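Invasion protein INVA (Salmonella enterica, PDB 2X49) takes part in the invasion of intestinal epithelial cells as a type III secretion export-apparatus protein, represented here by its C-terminal domain. Local coordinates at residues D55-V60 / T72-L77; F145-T150 / A172-I177; L181-S186 / D210-V215. All coordinates share one frame; numbering follows the deposited sequence.

Contact 1. Residues D55-V60 / T72-L77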
loop_
_atom_site.group_PDB
_atom_site.type_symbol
_atom_site.label_atom_id
_atom_site.label_comp_id
_atom_site.label_asym_id
_atom_site.label_seq_id
_atom_site.Cartn_x
_atom_site.Cartn_y
_atom_site.Cartn_z
ATOM N N ASP A 55 -17.617 9.219 17.291
ATOM C CA ASP A 55 -17.067 8.927 18.632
ATOM C C ASP A 55 -15.662 9.448 18.715
ATOM O O ASP A 55 -15.135 10.051 17.770
ATOM C CB ASP A 55 -17.138 7.455 19.072
ATOM C CG ASP A 55 -16.159 6.511 18.365
ATOM O OD1 ASP A 55 -15.114 6.934 17.802
ATOM O OD2 ASP A 55 -16.452 5.293 18.451
ATOM N N ASP A 56 -15.083 9.295 19.888
ATOM C CA ASP A 56 -13.798 9.992 20.156
ATOM C C ASP A 56 -12.581 9.382 19.447
ATOM O O ASP A 56 -11.452 9.884 19.497
ATOM C CB ASP A 56 -13.469 10.006 21.674
ATOM C CG ASP A 56 -14.324 10.990 22.487
ATOM O OD1 ASP A 56 -15.004 11.876 21.934
ATOM O OD2 ASP A 56 -14.264 10.875 23.731
ATOM N N ASN A 57 -12.828 8.259 18.780
ATOM C CA ASN A 57 -11.748 7.408 18.245
ATOM C C ASN A 57 -11.987 7.012 16.790
ATOM O O ASN A 57 -11.638 5.934 16.342
ATOM C CB ASN A 57 -11.592 6.161 19.139
ATOM C CG ASN A 57 -11.223 6.529 20.585
ATOM O OD1 ASN A 57 -10.042 7.130 20.747
ATOM N ND2 ASN A 57 -11.989 6.276 21.515
ATOM N N SER A 58 -12.670 7.899 16.108
ATOM C CA SER A 58 -13.000 7.671 14.666
ATOM C C SER A 58 -12.555 8.817 13.779
ATOM O O SER A 58 -12.643 9.986 14.148
ATOM C CB SER A 58 -14.532 7.468 14.514
ATOM O OG SER A 58 -14.996 6.360 15.257
ATOM N N ILE A 59 -12.158 8.478 12.559
ATOM C CA ILE A 59 -11.749 9.459 11.520
ATOM C C ILE A 59 -12.314 9.011 10.196
ATOM O O ILE A 59 -12.345 7.831 9.936
ATOM C CB ILE A 59 -10.186 9.549 11.373
ATOM C CG1 ILE A 59 -9.525 10.023 12.696
ATOM C CG2 ILE A 59 -9.811 10.463 10.225
ATOM C CD1 ILE A 59 -9.496 11.506 12.893
ATOM N N VAL A 60 -12.848 9.934 9.416
ATOM C CA VAL A 60 -13.247 9.648 8.028
ATOM C C VAL A 60 -12.466 10.423 6.999
ATOM O O VAL A 60 -12.241 11.632 7.061
ATOM C CB VAL A 60 -14.761 9.972 7.799
ATOM C CG1 VAL A 60 -15.304 9.433 6.410
ATOM C CG2 VAL A 60 -15.611 9.403 8.905
ATOM N N THR A 72 -10.783 3.621 12.589
ATOM C CA THR A 72 -10.822 3.644 14.050
ATOM C C THR A 72 -9.393 3.725 14.586
ATOM O O THR A 72 -8.572 2.903 14.263
ATOM C CB THR A 72 -11.475 2.359 14.539
ATOM O OG1 THR A 72 -12.827 2.314 14.036
ATOM C CG2 THR A 72 -11.412 2.188 16.065
ATOM N N VAL A 73 -9.117 4.788 15.322
ATOM C CA VAL A 73 -7.830 5.040 15.913
ATOM C C VAL A 73 -8.057 5.313 17.397
ATOM O O VAL A 73 -8.714 6.280 17.716
ATOM C CB VAL A 73 -7.143 6.289 15.275
ATOM C CG1 VAL A 73 -5.810 6.643 15.996
ATOM C CG2 VAL A 73 -6.901 6.099 13.789
ATOM N N TYR A 74 -7.523 4.465 18.260
ATOM C CA TYR A 74 -7.616 4.679 19.736
ATOM C C TYR A 74 -6.469 5.553 20.160
ATOM O O TYR A 74 -5.406 5.108 20.571
ATOM C CB TYR A 74 -7.745 3.339 20.525
ATOM C CG TYR A 74 -9.104 2.708 20.331
ATOM C CD1 TYR A 74 -10.190 3.062 21.134
ATOM C CD2 TYR A 74 -9.343 1.760 19.334
ATOM C CE1 TYR A 74 -11.406 2.581 20.933
ATOM C CE2 TYR A 74 -10.569 1.249 19.134
ATOM C CZ TYR A 74 -11.610 1.632 19.942
ATOM O OH TYR A 74 -12.883 1.145 19.753
ATOM N N PHE A 75 -6.739 6.844 20.125
ATOM C CA PHE A 75 -5.740 7.904 20.330
ATOM C C PHE A 75 -4.981 7.790 21.649
ATOM O O PHE A 75 -3.803 8.170 21.743
ATOM C CB PHE A 75 -6.347 9.312 20.239
ATOM C CG PHE A 75 -6.802 9.678 18.852
ATOM C CD1 PHE A 75 -5.881 9.997 17.893
ATOM C CD2 PHE A 75 -8.150 9.623 18.499
ATOM C CE1 PHE A 75 -6.287 10.313 16.599
ATOM C CE2 PHE A 75 -8.566 9.926 17.184
ATOM C CZ PHE A 75 -7.631 10.278 16.261
ATOM N N ASP A 76 -5.652 7.253 22.641
ATOM C CA ASP A 76 -5.086 7.164 24.006
ATOM C C ASP A 76 -4.443 5.789 24.303
ATOM O O ASP A 76 -3.954 5.550 25.404
ATOM C CB ASP A 76 -6.166 7.513 25.055
ATOM C CG ASP A 76 -6.841 8.882 24.789
ATOM O OD1 ASP A 76 -6.157 9.795 24.315
ATOM O OD2 ASP A 76 -8.069 8.993 25.011
ATOM N N LEU A 77 -4.456 4.898 23.300
ATOM C CA LEU A 77 -3.936 3.493 23.441
ATOM C C LEU A 77 -2.773 3.266 22.452
ATOM O O LEU A 77 -2.379 4.154 21.720
ATOM C CB LEU A 77 -5.046 2.436 23.237
ATOM C CG LEU A 77 -6.354 2.526 24.072
ATOM C CD1 LEU A 77 -7.385 1.457 23.751
ATOM C CD2 LEU A 77 -5.929 2.474 25.569
HETATM O O HOH W 1 -8.282 6.152 22.726
#
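The open end of the antiparallel pair formed by strands 58-63 and 66-72 is where this contact lies: Ser58 and Thr72 make its last bridge, a non-hydrogen-bonded pair, and Asn57 and Val73 carry the two segments one step further. There Val73 N donates to Asn57 O at 3.0 Å, from above the carbonyl plane, and CA of Thr72 reaches the same oxygen in a CA-H...O contact. Beyond this point the side chain of Asn57 does the work. Its chi1 (-61°) sets CG beside the backbone N; CG and ND2 then lie against CD1 of Tyr74, and OD1 faces Phe75 N. CB of Asn57 lies over one face of the Tyr74 ring, 4.3 Å from the centroid, a CH-pi contact, while the amide plane is tilted 34° from the ring. Phe75 N approaches Asn57 OD1 at 3.4 Å in a weak hydrogen bond, and a water that donates to OD1 at 2.8 Å accepts in turn from Asp76 N. The Phe75 ring is met at its edge by the backbone, Asp56 O standing 3.5 Å from CD2, and by CD1 of Ile59, 4.0 Å from CZ. Within 55-60 the turn is shaped by Asp55, whose OD1 takes Asn57 N, closing an Asx turn, and Ser58 OG at 2.6 Å; the two donors come from opposite faces of the carboxylate. Arg18 ties both sides together, with a salt bridge to Asp76, a hydrogen bond to Asp56 O and a weak one to Asn57 OD1, and Ser17 holds the Asp56 carboxylate. Helix 125-139 packs against Val73 and Phe75, strand 10-14 against Ile59, and strand 95-99 of the next sheet receives Thr72 and Tyr74.

Contact 2. Residues F145-T150 / A172-I177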
loop_
_atom_site.group_PDB
_atom_site.type_symbol
_atom_site.label_atom_id
_atom_site.label_comp_id
_atom_site.label_asym_id
_atom_site.label_seq_id
_atom_site.Cartn_x
_atom_site.Cartn_y
_atom_site.Cartn_z
ATOM N N PHE A 145 -2.735 12.589 -8.887
ATOM C CA PHE A 145 -1.437 12.449 -9.630
ATOM C C PHE A 145 -1.654 12.029 -11.075
ATOM O O PHE A 145 -2.351 11.054 -11.352
ATOM C CB PHE A 145 -0.556 11.403 -8.929
ATOM C CG PHE A 145 0.779 11.207 -9.571
ATOM C CD1 PHE A 145 1.866 11.976 -9.195
ATOM C CD2 PHE A 145 0.942 10.253 -10.587
ATOM C CE1 PHE A 145 3.114 11.785 -9.829
ATOM C CE2 PHE A 145 2.170 10.103 -11.224
ATOM C CZ PHE A 145 3.239 10.869 -10.850
ATOM N N GLY A 146 -1.003 12.763 -11.965
ATOM C CA GLY A 146 -1.064 12.520 -13.441
ATOM C C GLY A 146 0.081 13.064 -14.254
ATOM O O GLY A 146 1.195 13.198 -13.797
ATOM N N ILE A 147 -0.236 13.440 -15.477
ATOM C CA ILE A 147 0.799 13.824 -16.445
ATOM C C ILE A 147 1.542 15.082 -16.042
ATOM O O ILE A 147 2.734 15.236 -16.284
ATOM C CB ILE A 147 0.202 14.059 -17.871
ATOM C CG1 ILE A 147 -0.251 12.737 -18.460
ATOM C CG2 ILE A 147 1.217 14.718 -18.737
ATOM C CD1 ILE A 147 0.879 11.762 -18.677
ATOM N N GLN A 148 0.807 16.011 -15.461
ATOM C CA GLN A 148 1.408 17.299 -15.079
ATOM C C GLN A 148 2.446 17.069 -14.005
ATOM O O GLN A 148 3.532 17.625 -14.059
ATOM C CB GLN A 148 0.390 18.377 -14.636
ATOM C CG GLN A 148 -0.467 18.911 -15.763
ATOM C CD GLN A 148 0.290 19.175 -17.044
ATOM O OE1 GLN A 148 0.125 18.435 -18.014
ATOM N NE2 GLN A 148 1.077 20.258 -17.088
ATOM N N GLU A 149 2.105 16.207 -13.042
ATOM C CA GLU A 149 3.035 15.875 -11.944
ATOM C C GLU A 149 4.233 15.101 -12.481
ATOM O O GLU A 149 5.393 15.329 -12.121
ATOM C CB GLU A 149 2.332 15.083 -10.866
ATOM C CG GLU A 149 1.356 15.871 -10.038
ATOM C CD GLU A 149 0.086 16.295 -10.773
ATOM O OE1 GLU A 149 -0.459 15.505 -11.607
ATOM O OE2 GLU A 149 -0.374 17.426 -10.500
ATOM N N THR A 150 3.942 14.187 -13.379
ATOM C CA THR A 150 5.018 13.396 -14.013
ATOM C C THR A 150 5.986 14.303 -14.786
ATOM O O THR A 150 7.209 14.198 -14.722
ATOM C CB THR A 150 4.411 12.326 -14.949
ATOM O OG1 THR A 150 3.595 11.439 -14.184
ATOM C CG2 THR A 150 5.485 11.544 -15.727
ATOM N N ALA A 172 9.474 6.027 -24.739
ATOM C CA ALA A 172 8.222 6.152 -23.966
ATOM C C ALA A 172 7.783 7.598 -23.929
ATOM O O ALA A 172 8.605 8.491 -23.745
ATOM C CB ALA A 172 8.416 5.613 -22.521
ATOM N N THR A 173 6.491 7.832 -24.132
ATOM C CA THR A 173 5.929 9.174 -24.006
ATOM C C THR A 173 5.682 9.523 -22.561
ATOM O O THR A 173 5.641 8.638 -21.698
ATOM C CB THR A 173 4.580 9.326 -24.702
ATOM O OG1 THR A 173 3.670 8.393 -24.121
ATOM C CG2 THR A 173 4.703 9.033 -26.250
ATOM N N VAL A 174 5.476 10.816 -22.333
ATOM C CA VAL A 174 5.185 11.333 -20.980
ATOM C C VAL A 174 3.965 10.609 -20.391
ATOM O O VAL A 174 3.921 10.213 -19.226
ATOM C CB VAL A 174 4.959 12.860 -20.952
ATOM C CG1 VAL A 174 4.479 13.270 -19.585
ATOM C CG2 VAL A 174 6.240 13.620 -21.324
ATOM N N GLN A 175 2.998 10.385 -21.252
ATOM C CA GLN A 175 1.779 9.673 -20.851
ATOM C C GLN A 175 2.064 8.262 -20.370
ATOM O O GLN A 175 1.511 7.773 -19.369
ATOM C CB GLN A 175 0.775 9.613 -22.007
ATOM C CG GLN A 175 -0.484 8.863 -21.647
ATOM C CD GLN A 175 -1.282 9.540 -20.528
ATOM O OE1 GLN A 175 -1.138 9.042 -19.288
ATOM N NE2 GLN A 175 -2.033 10.482 -20.781
ATOM N N ARG A 176 2.943 7.599 -21.091
ATOM C CA ARG A 176 3.323 6.216 -20.769
ATOM C C ARG A 176 4.104 6.160 -19.463
ATOM O O ARG A 176 3.843 5.332 -18.613
ATOM C CB ARG A 176 4.127 5.585 -21.935
ATOM C CG ARG A 176 4.693 4.267 -21.660
ATOM C CD ARG A 176 3.745 3.243 -21.182
ATOM N NE ARG A 176 2.535 3.130 -21.963
ATOM C CZ ARG A 176 2.352 2.285 -22.962
ATOM N NH1 ARG A 176 3.318 1.461 -23.329
ATOM N NH2 ARG A 176 1.192 2.268 -23.585
ATOM N N ILE A 177 4.989 7.127 -19.298
ATOM C CA ILE A 177 5.766 7.208 -18.051
ATOM C C ILE A 177 4.794 7.420 -16.861
ATOM O O ILE A 177 4.920 6.784 -15.797
ATOM C CB ILE A 177 6.834 8.268 -18.100
ATOM C CG1 ILE A 177 7.899 7.889 -19.165
ATOM C CG2 ILE A 177 7.448 8.399 -16.669
ATOM C CD1 ILE A 177 8.809 9.100 -19.539
#
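Ile147 and Gln175 cross at about a right angle, the isoleucine reaching from the first turn of helix 147-158 to the first turn of helix 174-185. Its CG1 branch faces the amide end of the glutamine, with CG1 3.7 Å from NE2 of Gln175. That amide gets there because the glutamine chain bends at chi2 (64°), which turns CD back beside the isoleucine although CB of Gln175 points away from the other helix. CD1 of Ile147 lies against the glutamine backbone as well, but it is modelled too close to Gln175 CA for its exact position to be trusted. The other branch, CG2, is anti to the backbone N and meets CG1 of Val174 at 3.7 Å, the two side chains meeting at a slant. One turn on, Thr150 points its CB toward the second helix and offers its methyl: CG2 sits 3.8 Å from CG2 of Ile177 and further off, at 4.1 Å, from Val174 O. Its hydroxyl is hydrogen-bonded to OG of Ser178 on the same helix, one residue past Ile177. Both helices start here. Gly146 is the N-cap residue of the first, its N held by Glu149 OE1 at 2.8 Å; Thr173 caps the second, its OG1 accepting from Arg176 N at 3.2 Å. Helix 147-158 adds Leu154, which covers Val174 and Ile177. No hydrogen bond joins the two segments directly, so the contact rests on van der Waals contact of beta-branched side chains with each other and with a glutamine, grading from the buried methyls of Thr150 and Ile177 to the exposed Gln175, whose amide lies beside Ile147; the polar link comes just past it, through the Thr150 and Ser178 hydroxyls.

Contact 3. Residues L181-S186 / D210-V215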
loop_
_atom_site.group_PDB
_atom_site.type_symbol
_atom_site.label_atom_id
_atom_site.label_comp_id
_atom_site.label_asym_id
_atom_site.label_seq_id
_atom_site.Cartn_x
_atom_site.Cartn_y
_atom_site.Cartn_z
ATOM N N LEU A 181 4.225 5.133 -13.427
ATOM C CA LEU A 181 4.366 5.699 -12.063
ATOM C C LEU A 181 3.101 5.475 -11.231
ATOM O O LEU A 181 3.171 5.118 -10.043
ATOM C CB LEU A 181 4.742 7.192 -12.140
ATOM C CG LEU A 181 6.109 7.596 -12.758
ATOM C CD1 LEU A 181 6.481 9.100 -12.575
ATOM C CD2 LEU A 181 7.235 6.762 -12.171
ATOM N N GLN A 182 1.924 5.746 -11.836
ATOM C CA GLN A 182 0.640 5.530 -11.156
ATOM C C GLN A 182 0.462 4.084 -10.733
ATOM O O GLN A 182 -0.040 3.788 -9.648
ATOM C CB GLN A 182 -0.572 5.959 -12.024
ATOM C CG GLN A 182 -0.789 7.387 -12.199
ATOM C CD GLN A 182 -1.938 7.630 -13.158
ATOM O OE1 GLN A 182 -2.110 6.878 -14.127
ATOM N NE2 GLN A 182 -2.735 8.674 -12.913
ATOM N N ARG A 183 0.878 3.191 -11.630
ATOM C CA ARG A 183 0.722 1.762 -11.374
ATOM C C ARG A 183 1.638 1.277 -10.274
ATOM O O ARG A 183 1.287 0.403 -9.493
ATOM C CB ARG A 183 0.769 0.945 -12.666
ATOM C CG ARG A 183 -0.476 1.162 -13.544
ATOM C CD ARG A 183 -0.351 0.557 -14.959
ATOM N NE ARG A 183 -1.562 0.836 -15.775
ATOM C CZ ARG A 183 -2.710 0.197 -15.618
ATOM N NH1 ARG A 183 -2.800 -0.784 -14.752
ATOM N NH2 ARG A 183 -3.772 0.513 -16.345
ATOM N N LEU A 184 2.797 1.904 -10.150
ATOM C CA LEU A 184 3.746 1.600 -9.037
ATOM C C LEU A 184 3.139 2.096 -7.709
ATOM O O LEU A 184 2.940 1.329 -6.778
ATOM C CB LEU A 184 5.120 2.213 -9.272
ATOM C CG LEU A 184 5.876 1.616 -10.441
ATOM C CD1 LEU A 184 7.123 2.480 -10.671
ATOM C CD2 LEU A 184 6.176 0.134 -10.150
ATOM N N LEU A 185 2.716 3.350 -7.705
ATOM C CA LEU A 185 2.213 3.994 -6.483
ATOM C C LEU A 185 0.972 3.323 -6.002
ATOM O O LEU A 185 0.763 3.205 -4.806
ATOM C CB LEU A 185 1.962 5.488 -6.722
ATOM C CG LEU A 185 3.188 6.365 -6.926
ATOM C CD1 LEU A 185 2.892 7.687 -7.673
ATOM C CD2 LEU A 185 3.814 6.670 -5.579
ATOM N N SER A 186 0.138 2.838 -6.940
ATOM C CA SER A 186 -1.187 2.296 -6.572
ATOM C C SER A 186 -1.009 0.989 -5.829
ATOM O O SER A 186 -1.961 0.503 -5.198
ATOM C CB SER A 186 -2.141 2.089 -7.787
ATOM O OG SER A 186 -1.658 1.050 -8.608
ATOM N N ASP A 210 3.629 -2.946 -24.025
ATOM C CA ASP A 210 2.400 -3.238 -23.232
ATOM C C ASP A 210 2.630 -2.736 -21.813
ATOM O O ASP A 210 3.584 -3.100 -21.136
ATOM C CB ASP A 210 2.086 -4.727 -23.227
ATOM C CG ASP A 210 0.903 -5.088 -22.341
ATOM O OD1 ASP A 210 -0.213 -5.289 -22.892
ATOM O OD2 ASP A 210 1.082 -5.206 -21.115
ATOM N N VAL A 211 1.758 -1.860 -21.359
ATOM C CA VAL A 211 2.047 -1.153 -20.106
ATOM C C VAL A 211 2.099 -2.051 -18.870
ATOM O O VAL A 211 2.877 -1.810 -17.959
ATOM C CB VAL A 211 1.078 0.039 -19.846
ATOM C CG1 VAL A 211 -0.299 -0.436 -19.479
ATOM C CG2 VAL A 211 1.635 0.889 -18.751
ATOM N N ILE A 212 1.272 -3.074 -18.862
ATOM C CA ILE A 212 1.172 -3.964 -17.665
ATOM C C ILE A 212 2.476 -4.722 -17.536
ATOM O O ILE A 212 3.127 -4.782 -16.481
ATOM C CB ILE A 212 0.044 -4.928 -17.747
ATOM C CG1 ILE A 212 -1.267 -4.164 -17.721
ATOM C CG2 ILE A 212 0.036 -5.899 -16.567
ATOM C CD1 ILE A 212 -1.281 -3.119 -16.736
ATOM N N ASN A 213 2.832 -5.275 -18.666
ATOM C CA ASN A 213 4.065 -6.049 -18.763
ATOM C C ASN A 213 5.248 -5.165 -18.379
ATOM O O ASN A 213 6.106 -5.546 -17.649
ATOM C CB ASN A 213 4.251 -6.659 -20.163
ATOM C CG ASN A 213 3.274 -7.780 -20.443
ATOM O OD1 ASN A 213 2.548 -8.220 -19.558
ATOM N ND2 ASN A 213 3.254 -8.253 -21.692
ATOM N N LEU A 214 5.288 -3.954 -18.928
ATOM C CA LEU A 214 6.385 -3.013 -18.652
ATOM C C LEU A 214 6.526 -2.740 -17.150
ATOM O O LEU A 214 7.644 -2.691 -16.593
ATOM C CB LEU A 214 6.198 -1.680 -19.444
ATOM C CG LEU A 214 7.260 -0.601 -19.252
ATOM C CD1 LEU A 214 8.626 -1.141 -19.689
ATOM C CD2 LEU A 214 6.889 0.736 -19.939
ATOM N N VAL A 215 5.397 -2.491 -16.511
ATOM C CA VAL A 215 5.386 -2.234 -15.071
ATOM C C VAL A 215 6.025 -3.376 -14.292
ATOM O O VAL A 215 6.806 -3.153 -13.385
ATOM C CB VAL A 215 3.961 -1.925 -14.488
ATOM C CG1 VAL A 215 4.021 -1.973 -12.970
ATOM C CG2 VAL A 215 3.547 -0.558 -14.938
#
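Arg183 and Val215 make the aliphatic part of the contact between helix 174-185 and helix 211-221, where CB of the arginine lies 3.9 Å from CG2 of the valine and CD touches the same methyl. The other branch of Val215, CG1, is anti to the backbone N (chi1 168°) and meets CD2 of Leu184 at 4.1 Å; the leucine and the valine slide past each other in opposite directions. These two are the buried side of the interface. A second kind of contact sets a charged plane on a methyl group. The Arg183 chain runs extended from CG to NE, which brings NE to Val211 and Ile212, near the start of the neighbouring helix. CD1 of Ile212 sits over one face of the guanidinium, offset toward the rim, with NH1 of Arg183 3.4 Å away. Val211 touches the arginine at NE from its CG1 methyl, at 4.1 Å, the two side chains crossing at about a right angle. No hydrogen bond passes between the segments; the polar bonds stay within each one. Asp210 is the N-cap of helix 211-221: its OD2 accepts from Asn213 N at 3.0 Å, met nearly along the C-O bond direction, with a weak bond from Ile212 N beside it, while OD1 is taken by Ser259 OG. At the last turn of the other helix Ser186 OG donates to Arg183 O at 3.1 Å. The axes of helix segments 181-185 and 211-215 come within 10.4 Å and cross at -58°. Helix 194-204 receives Leu181 from one helix and Leu214 from the other, and the three pack together as part of the helical section of this domain.

In the fold
Contacts 2 and 3 share helix 174-185 and touch: its first turn meets helix 147-158, its last turns meet helix 211-221, and Gln182 NE2 reaches Phe145 O in a probable hydrogen bond. Contact 1 stands apart, about 19 Å from either at the nearest atoms, and lies across the chain's centre from contact 3. All three are partly buried, each mixing buried and exposed residues, though contact 3 is nearer the centre. Their chemistry follows the elements joined: a strand end and a loop in contact 1 pair through one backbone hydrogen bond, an asparagine side chain and a water, whereas the two helical contacts rely on side-chain packing without direct hydrogen bonds.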